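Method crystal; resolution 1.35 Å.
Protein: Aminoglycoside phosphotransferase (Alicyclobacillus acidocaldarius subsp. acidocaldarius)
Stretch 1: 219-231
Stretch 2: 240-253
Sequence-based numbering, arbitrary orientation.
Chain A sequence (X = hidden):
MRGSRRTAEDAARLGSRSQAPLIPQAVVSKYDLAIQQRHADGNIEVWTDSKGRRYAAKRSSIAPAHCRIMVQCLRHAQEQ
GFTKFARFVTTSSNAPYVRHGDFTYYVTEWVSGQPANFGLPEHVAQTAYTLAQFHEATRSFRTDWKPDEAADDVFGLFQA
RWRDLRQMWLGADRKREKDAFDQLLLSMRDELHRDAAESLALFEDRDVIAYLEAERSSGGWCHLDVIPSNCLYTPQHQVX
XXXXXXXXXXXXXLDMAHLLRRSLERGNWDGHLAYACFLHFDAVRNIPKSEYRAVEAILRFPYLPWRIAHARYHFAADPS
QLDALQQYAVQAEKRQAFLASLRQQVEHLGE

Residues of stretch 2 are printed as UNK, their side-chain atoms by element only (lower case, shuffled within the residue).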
# COMPACT_ATOMS: atom_id res chain seq x y z
N GLY A 219 -10.68 12.18 10.67
CA GLY A 219 -10.99 11.01 9.90
C GLY A 219 -10.49 11.14 8.48
O GLY A 219 -9.58 11.91 8.18
N GLY A 220 -11.08 10.35 7.61
CA GLY A 220 -10.57 10.16 6.28
C GLY A 220 -9.88 8.82 6.27
O GLY A 220 -9.06 8.49 7.16
N TRP A 221 -10.25 7.99 5.29
CA TRP A 221 -9.70 6.66 5.16
C TRP A 221 -8.49 6.65 4.25
O TRP A 221 -8.41 7.41 3.28
CB TRP A 221 -10.76 5.72 4.57
CG TRP A 221 -11.92 5.43 5.45
CD1 TRP A 221 -12.62 6.32 6.23
CD2 TRP A 221 -12.57 4.17 5.61
NE1 TRP A 221 -13.64 5.67 6.89
CE2 TRP A 221 -13.62 4.35 6.54
CE3 TRP A 221 -12.34 2.89 5.09
CZ2 TRP A 221 -14.45 3.30 6.93
CZ3 TRP A 221 -13.15 1.85 5.49
CH2 TRP A 221 -14.21 2.06 6.38
N CYS A 222 -7.56 5.76 4.55
CA CYS A 222 -6.50 5.36 3.63
C CYS A 222 -6.86 4.03 2.99
O CYS A 222 -7.60 3.24 3.55
CB CYS A 222 -5.14 5.24 4.33
SG CYS A 222 -4.30 6.80 4.64
N HIS A 223 -6.30 3.81 1.80
CA HIS A 223 -6.48 2.56 1.09
C HIS A 223 -5.63 1.43 1.69
O HIS A 223 -6.09 0.31 1.88
CB HIS A 223 -6.13 2.78 -0.38
CG HIS A 223 -6.26 1.56 -1.24
ND1 HIS A 223 -5.23 0.67 -1.40
CD2 HIS A 223 -7.28 1.11 -1.99
CE1 HIS A 223 -5.61 -0.28 -2.25
NE2 HIS A 223 -6.85 -0.05 -2.59
N LEU A 224 -4.37 1.75 1.99
CA LEU A 224 -3.46 0.85 2.73
C LEU A 224 -3.08 -0.45 2.01
O LEU A 224 -2.56 -1.37 2.62
CB LEU A 224 -3.97 0.56 4.14
CG LEU A 224 -4.19 1.81 5.00
CD1 LEU A 224 -4.75 1.48 6.37
CD2 LEU A 224 -2.91 2.62 5.13
N ASP A 225 -3.28 -0.50 0.69
CA ASP A 225 -2.70 -1.59 -0.09
C ASP A 225 -2.28 -1.05 -1.45
O ASP A 225 -2.73 -1.51 -2.52
CB ASP A 225 -3.70 -2.74 -0.21
CG ASP A 225 -3.05 -4.05 -0.59
OD1 ASP A 225 -1.80 -4.15 -0.58
OD2 ASP A 225 -3.81 -4.98 -0.90
N VAL A 226 -1.38 -0.09 -1.39
CA VAL A 226 -0.98 0.70 -2.53
C VAL A 226 0.15 0.02 -3.27
O VAL A 226 1.33 0.32 -3.09
CB VAL A 226 -0.59 2.12 -2.09
CG1 VAL A 226 -0.23 2.98 -3.29
CG2 VAL A 226 -1.73 2.74 -1.29
N ILE A 227 -0.26 -0.94 -4.10
CA ILE A 227 0.63 -1.73 -4.93
C ILE A 227 0.13 -1.60 -6.36
O ILE A 227 -1.04 -1.32 -6.56
CB ILE A 227 0.68 -3.20 -4.46
CG1 ILE A 227 -0.70 -3.87 -4.51
CG2 ILE A 227 1.27 -3.24 -3.05
CD1 ILE A 227 -0.68 -5.35 -4.19
N PRO A 228 1.00 -1.81 -7.35
CA PRO A 228 0.58 -1.56 -8.74
C PRO A 228 -0.67 -2.30 -9.17
O PRO A 228 -1.50 -1.74 -9.86
CB PRO A 228 1.78 -2.02 -9.55
CG PRO A 228 2.92 -1.67 -8.65
CD PRO A 228 2.45 -2.05 -7.27
N SER A 229 -0.80 -3.55 -8.75
CA SER A 229 -1.96 -4.32 -9.16
C SER A 229 -3.29 -3.81 -8.61
O SER A 229 -4.33 -4.23 -9.12
CB SER A 229 -1.79 -5.80 -8.84
OG SER A 229 -1.55 -6.02 -7.47
N ASN A 230 -3.28 -2.94 -7.58
CA ASN A 230 -4.50 -2.33 -7.08
C ASN A 230 -4.73 -0.90 -7.57
O ASN A 230 -5.74 -0.29 -7.22
CB ASN A 230 -4.49 -2.32 -5.55
CG ASN A 230 -4.63 -3.70 -4.96
OD1 ASN A 230 -5.13 -4.64 -5.60
ND2 ASN A 230 -4.20 -3.84 -3.70
N CYS A 231 -3.79 -0.38 -8.36
CA CYS A 231 -3.80 1.00 -8.81
C CYS A 231 -3.80 0.98 -10.34
O CYS A 231 -2.76 0.96 -10.96
CB CYS A 231 -2.56 1.75 -8.28
SG CYS A 231 -2.46 1.80 -6.48
N UNK A 240 -7.64 4.16 -11.03
CA UNK A 240 -8.79 3.61 -10.36
C UNK A 240 -8.31 2.57 -9.38
O UNK A 240 -7.54 1.67 -9.72
c UNK A 240 -9.78 3.00 -11.40
c UNK A 240 -10.32 4.09 -12.32
c UNK A 240 -10.91 2.29 -10.69
N UNK A 241 -8.73 2.73 -8.13
CA UNK A 241 -8.35 1.79 -7.10
C UNK A 241 -9.26 0.58 -7.07
O UNK A 241 -10.47 0.69 -7.26
c UNK A 241 -5.95 3.02 -5.40
c UNK A 241 -8.39 2.45 -5.72
c UNK A 241 -7.37 3.55 -5.50
c UNK A 241 -7.72 4.31 -4.22
N UNK A 242 -8.66 -0.56 -6.79
CA UNK A 242 -9.40 -1.76 -6.46
C UNK A 242 -8.86 -2.33 -5.13
O UNK A 242 -7.79 -1.92 -4.65
c UNK A 242 -7.85 -4.45 -8.72
c UNK A 242 -9.93 -2.19 -8.87
c UNK A 242 -7.96 -3.28 -7.77
c UNK A 242 -9.38 -2.80 -7.58
N UNK A 243 -9.60 -3.28 -4.57
CA UNK A 243 -9.22 -3.96 -3.32
C UNK A 243 -9.11 -3.03 -2.11
O UNK A 243 -8.01 -2.66 -1.74
o UNK A 243 -6.69 -6.45 -2.37
c UNK A 243 -7.71 -5.73 -2.33
c UNK A 243 -7.93 -4.76 -3.47
o UNK A 243 -8.53 -5.76 -1.39
N UNK A 244 -10.27 -2.70 -1.57
CA UNK A 244 -10.38 -1.82 -0.40
C UNK A 244 -10.43 -2.61 0.89
O UNK A 244 -10.85 -2.09 1.90
c UNK A 244 -10.99 2.30 -3.33
c UNK A 244 -10.77 2.49 -1.99
c UNK A 244 -11.62 -0.91 -0.56
c UNK A 244 -11.62 0.02 -2.93
c UNK A 244 -11.42 0.21 -1.55
c UNK A 244 -11.41 1.07 -3.81
c UNK A 244 -10.98 1.45 -1.10
N UNK A 245 -9.97 -3.85 0.90
CA UNK A 245 -10.12 -4.73 2.06
C UNK A 245 -9.28 -4.29 3.26
O UNK A 245 -9.61 -4.64 4.38
o UNK A 245 -9.72 -8.86 0.91
c UNK A 245 -9.80 -6.18 1.68
c UNK A 245 -10.44 -8.14 0.21
o UNK A 245 -10.92 -8.52 -0.88
c UNK A 245 -10.76 -6.73 0.65
N UNK A 246 -8.17 -3.61 3.00
CA UNK A 246 -7.34 -3.09 4.10
C UNK A 246 -7.64 -1.64 4.45
O UNK A 246 -7.04 -1.09 5.38
c UNK A 246 -5.38 -4.68 3.56
c UNK A 246 -3.90 -4.71 3.28
c UNK A 246 -5.87 -3.25 3.74
c UNK A 246 -5.71 -5.52 4.78
N UNK A 247 -8.57 -1.01 3.74
CA UNK A 247 -8.87 0.40 3.93
C UNK A 247 -9.49 0.62 5.30
O UNK A 247 -10.29 -0.20 5.75
c UNK A 247 -9.78 0.94 2.82
N UNK A 248 -9.13 1.75 5.94
CA UNK A 248 -9.70 2.12 7.26
C UNK A 248 -9.33 3.56 7.52
O UNK A 248 -8.47 4.10 6.84
c UNK A 248 -7.16 0.36 9.63
c UNK A 248 -7.68 1.25 8.50
c UNK A 248 -4.85 1.12 10.12
n UNK A 248 -3.54 0.92 9.98
n UNK A 248 -5.71 0.26 9.56
n UNK A 248 -5.28 2.17 10.82
c UNK A 248 -9.18 1.23 8.38
N UNK A 249 -10.00 4.20 8.50
CA UNK A 249 -9.58 5.52 8.89
C UNK A 249 -8.09 5.49 9.31
O UNK A 249 -7.68 4.66 10.13
c UNK A 249 -10.49 5.84 10.10
c UNK A 249 -11.18 3.75 9.24
c UNK A 249 -11.72 5.01 9.86
N UNK A 250 -7.30 6.39 8.75
CA UNK A 250 -5.86 6.45 9.04
C UNK A 250 -5.29 7.73 8.52
O UNK A 250 -5.82 8.29 7.55
c UNK A 250 -5.14 5.26 8.44
N UNK A 251 -4.19 8.23 9.13
CA UNK A 251 -3.63 9.48 8.66
C UNK A 251 -3.19 9.38 7.20
O UNK A 251 -2.59 8.39 6.81
c UNK A 251 -2.81 9.00 10.85
c UNK A 251 -3.53 7.76 10.36
c UNK A 251 -2.44 9.70 9.58
N UNK A 252 -3.45 10.45 6.46
CA UNK A 252 -3.11 10.52 5.05
C UNK A 252 -1.64 10.23 4.77
O UNK A 252 -1.30 9.65 3.73
n UNK A 252 -3.30 14.38 2.64
n UNK A 252 -2.48 16.47 2.11
c UNK A 252 -3.53 11.88 4.49
c UNK A 252 -3.31 15.46 1.86
n UNK A 252 -4.12 15.52 0.80
c UNK A 252 -3.48 11.96 2.99
c UNK A 252 -4.14 13.20 2.44
N UNK A 253 -0.76 10.61 5.68
CA UNK A 253 0.65 10.35 5.54
C UNK A 253 1.00 8.88 5.29
O UNK A 253 2.04 8.58 4.69
c UNK A 253 1.39 10.85 6.79
O HOH W 1 -7.30 -1.98 0.82

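Position 240 carries three carbons, one on CA bearing the other two, with CA-to-CB pointing away from stretch 1: Val240. Position 241 has four carbons forked at the second. One tip lies over the face of the His223 ring, and the same fork reaches the sulfur of Cys231. This is Leu241; its CD2 is 4.3 Å from the His223 ring centroid and 3.9 Å from Cys231 SG, while its backbone forms an antiparallel bridge with Cys231.

At 242 four carbons fork at the first, one arm two carbons long, and the end of that longer arm lies by Ser229 O. It is Ile242, with CD1 3.5 Å from Ser229 O. The backbone is held at two points: Ile242 N donates to Asn230 O (3.0 Å), and Ile242 O accepts from His223 NE2 (2.9 Å).

Position 243 shows two carbons, the second carrying two oxygens, one of them close to Asp225 OD2: Asp243. Its OD2 comes within 3.6 Å of Asp225 OD2, two like charges side by side, and its CB packs 3.5 Å from Asn230 OD1. Position 244 is one carbon and a six-carbon ring, whose face receives the edge of the His223 ring, with centroids 5.0 Å apart and planes at 76°. It is Phe244.

Position 245, three carbons with two oxygens on the third, is Glu245; it makes no contact with stretch 1, and its carboxylate is bound elsewhere in the structure. Position 246 has four carbons forked at the second; its CA-to-CB bond points toward stretch 1, its CB 4.3 Å from Leu224 CB: Leu246, whose CD1 also reaches Asp225 CB at 4.0 Å. A single carbon at 247, 3.9 Å from Trp221 CE3, marks Ala247, the end of a type I turn that starts at Phe244.

Position 248 runs through three carbons and a nitrogen to a carbon bearing two more nitrogens, with Leu224 CD1 over one face of this end group. This is Arg248, its NE 3.5 Å from Leu224 CD1. At 249 three carbons close onto the backbone nitrogen, one over the Trp221 face: Pro249, its CD 3.8 Å from the centroid of the five-membered ring. Position 250, one carbon 4.1 Å from Cys222 CB, is Ala250. Position 251, another such ring, has its backbone O 3.2 Å from Cys222 SG: Pro251. Position 252 repeats the guanidinium pattern, but its end leads away to partners elsewhere: Arg252. Position 253, one carbon pointing away, is Ala253.

The contact works as two short antiparallel ladders with loops between. One is held by Cys222 N to Arg248 O (3.0 Å), Arg248 N to Cys222 O (3.2 Å) and Ala250 N to Gly220 O (3.2 Å); the other by Ile242 N to Asn230 O. Between them His223 uses both ring nitrogens, NE2 donating to Ile242 O and ND1 accepting from Asp225 N, its ring covered on one face by Leu241 CD2, with its edge toward the face of Phe244. Water 1 joins His223 O, Asp243 O and Leu246 N. The rule is backbone pairing at the ladders and one well-packed histidine between them.

Stretch 2, residues 240-253: VLIDFELARPAPRA
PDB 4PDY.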